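Local coordinates for carbohydrate oxidase (Microdochium nivale, PDB 3RJA), which uses FAD to oxidise the C1 hydroxyl of mono-, oligo- and polysaccharides to lactones, reducing molecular oxygen to hydrogen peroxide, at residues N180-W185 with A455-T460. Sequence-based numbering, arbitrary orientation.
Sequences NADLFW and AKFDPT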
# COMPACT_ATOMS: atom_id res chain seq x y z
N ASN A 180 2.61 -20.55 14.87
CA ASN A 180 2.07 -19.24 15.24
C ASN A 180 1.15 -18.72 14.12
O ASN A 180 1.31 -17.59 13.63
CB ASN A 180 3.23 -18.24 15.50
CG ASN A 180 4.03 -18.58 16.77
OD1 ASN A 180 3.46 -18.74 17.84
ND2 ASN A 180 5.36 -18.68 16.63
N ALA A 181 0.20 -19.56 13.69
CA ALA A 181 -0.75 -19.22 12.63
C ALA A 181 -1.64 -18.01 12.97
O ALA A 181 -2.09 -17.28 12.06
CB ALA A 181 -1.60 -20.47 12.19
N ASP A 182 -1.83 -17.76 14.28
CA ASP A 182 -2.55 -16.59 14.74
C ASP A 182 -1.76 -15.30 14.49
O ASP A 182 -2.34 -14.28 14.04
CB ASP A 182 -3.00 -16.72 16.22
CG ASP A 182 -1.82 -16.93 17.22
OD1 ASP A 182 -0.72 -17.45 16.87
OD2 ASP A 182 -2.03 -16.59 18.39
N LEU A 183 -0.45 -15.34 14.77
CA LEU A 183 0.43 -14.21 14.49
C LEU A 183 0.49 -13.98 12.99
O LEU A 183 0.36 -12.83 12.52
CB LEU A 183 1.84 -14.48 15.02
CG LEU A 183 2.91 -13.42 14.78
CD1 LEU A 183 2.46 -12.03 15.22
CD2 LEU A 183 4.22 -13.81 15.49
N PHE A 184 0.66 -15.07 12.25
CA PHE A 184 0.71 -15.09 10.78
C PHE A 184 -0.52 -14.37 10.17
O PHE A 184 -0.39 -13.57 9.22
CB PHE A 184 0.79 -16.54 10.29
CG PHE A 184 1.16 -16.69 8.85
CD1 PHE A 184 2.34 -16.11 8.35
CD2 PHE A 184 0.36 -17.41 8.00
CE1 PHE A 184 2.68 -16.24 7.02
CE2 PHE A 184 0.69 -17.55 6.67
CZ PHE A 184 1.86 -17.00 6.18
N TRP A 185 -1.69 -14.65 10.73
CA TRP A 185 -2.94 -14.06 10.28
C TRP A 185 -2.91 -12.53 10.43
O TRP A 185 -3.23 -11.78 9.49
CB TRP A 185 -4.11 -14.67 11.09
CG TRP A 185 -5.48 -14.23 10.68
CD1 TRP A 185 -6.28 -14.81 9.73
CD2 TRP A 185 -6.24 -13.13 11.21
NE1 TRP A 185 -7.48 -14.15 9.64
CE2 TRP A 185 -7.49 -13.12 10.54
CE3 TRP A 185 -6.00 -12.16 12.20
CZ2 TRP A 185 -8.50 -12.18 10.83
CZ3 TRP A 185 -7.03 -11.23 12.50
CH2 TRP A 185 -8.24 -11.23 11.80
N ALA A 455 -3.58 -7.78 22.21
CA ALA A 455 -3.44 -7.99 23.65
C ALA A 455 -2.46 -9.15 23.87
O ALA A 455 -1.65 -9.11 24.79
CB ALA A 455 -4.83 -8.29 24.33
N LYS A 456 -2.51 -10.17 23.01
CA LYS A 456 -1.58 -11.29 23.11
C LYS A 456 -0.11 -10.94 22.78
O LYS A 456 0.80 -11.35 23.51
CB LYS A 456 -2.02 -12.45 22.23
CG LYS A 456 -1.05 -13.68 22.32
CD LYS A 456 -1.62 -14.93 21.67
CE LYS A 456 -0.59 -16.04 21.71
NZ LYS A 456 -1.10 -17.16 20.84
N PHE A 457 0.11 -10.23 21.68
CA PHE A 457 1.49 -10.00 21.19
C PHE A 457 2.12 -8.68 21.56
O PHE A 457 3.33 -8.61 21.71
CB PHE A 457 1.60 -10.28 19.68
CG PHE A 457 1.60 -11.74 19.37
CD1 PHE A 457 2.73 -12.52 19.66
CD2 PHE A 457 0.44 -12.37 18.90
CE1 PHE A 457 2.72 -13.91 19.42
CE2 PHE A 457 0.42 -13.75 18.66
CZ PHE A 457 1.54 -14.53 18.92
N ASP A 458 1.31 -7.62 21.66
CA ASP A 458 1.83 -6.32 22.08
C ASP A 458 0.96 -5.68 23.17
O ASP A 458 0.44 -4.59 22.98
CB ASP A 458 2.01 -5.37 20.87
CG ASP A 458 2.82 -4.12 21.22
OD1 ASP A 458 3.52 -4.11 22.26
OD2 ASP A 458 2.76 -3.14 20.42
N PRO A 459 0.83 -6.35 24.33
CA PRO A 459 -0.07 -5.82 25.37
C PRO A 459 0.39 -4.49 25.98
O PRO A 459 -0.45 -3.71 26.45
CB PRO A 459 -0.10 -6.95 26.42
CG PRO A 459 1.22 -7.66 26.23
CD PRO A 459 1.41 -7.65 24.74
N THR A 460 1.69 -4.18 25.92
CA THR A 460 2.12 -2.88 26.44
C THR A 460 2.13 -1.79 25.36
O THR A 460 2.61 -0.68 25.60
CB THR A 460 3.47 -2.94 27.14
OG1 THR A 460 4.50 -3.13 26.17
CG2 THR A 460 3.50 -4.08 28.22
O HOH W 1 0.98 -18.08 18.77
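Leu-183 and Phe-457 bring the first turn of helix 181-190 up to the last turn of helix 447-457, with their CA atoms 8.0 Å apart. The Phe-457 ring is the apolar centre of the contact. Leu-183 CD1 sits over the middle of one face, 4.2 Å from the ring centroid, as a CH-pi contact. Leu-183 CB packs against the same face, 3.9 Å from Phe-457 CZ. Lys-456 CG lies over the opposite face, offset toward the rim. Phe-457 CG is anti to its carbonyl carbon (chi1 -75°), which turns the ring toward helix 181-190.

The extended Lys-456 side chain crosses that of Asp-182 at about a right angle. Its NZ forms a salt bridge of 2.7 Å with Asp-182 OD2, on the syn lone pair. The same OD2 lies at the ring edge, 3.8 Å from Phe-457 CE2. A water donates to Asp-182 OD1 (2.6 Å) and Asn-180 OD1, and accepts from Lys-456 NZ. An alanine in place of Asp-182 would probably leave Lys-456 without its charged mate and this water with one acceptor fewer.

The side chain of Leu-183 is about 10 Å from the bound FAD. Helix 181-190 packs against the side of helix 447-457, where Asp-182 and Trp-185 also touch Leu-453 and Leu-450. This joins it to the C-terminal berberine-like region, consistent with the oxygen-dependent FAD-linked oxidoreductase family, in which the C-terminal part returns to the PCMH-type FAD-binding domain.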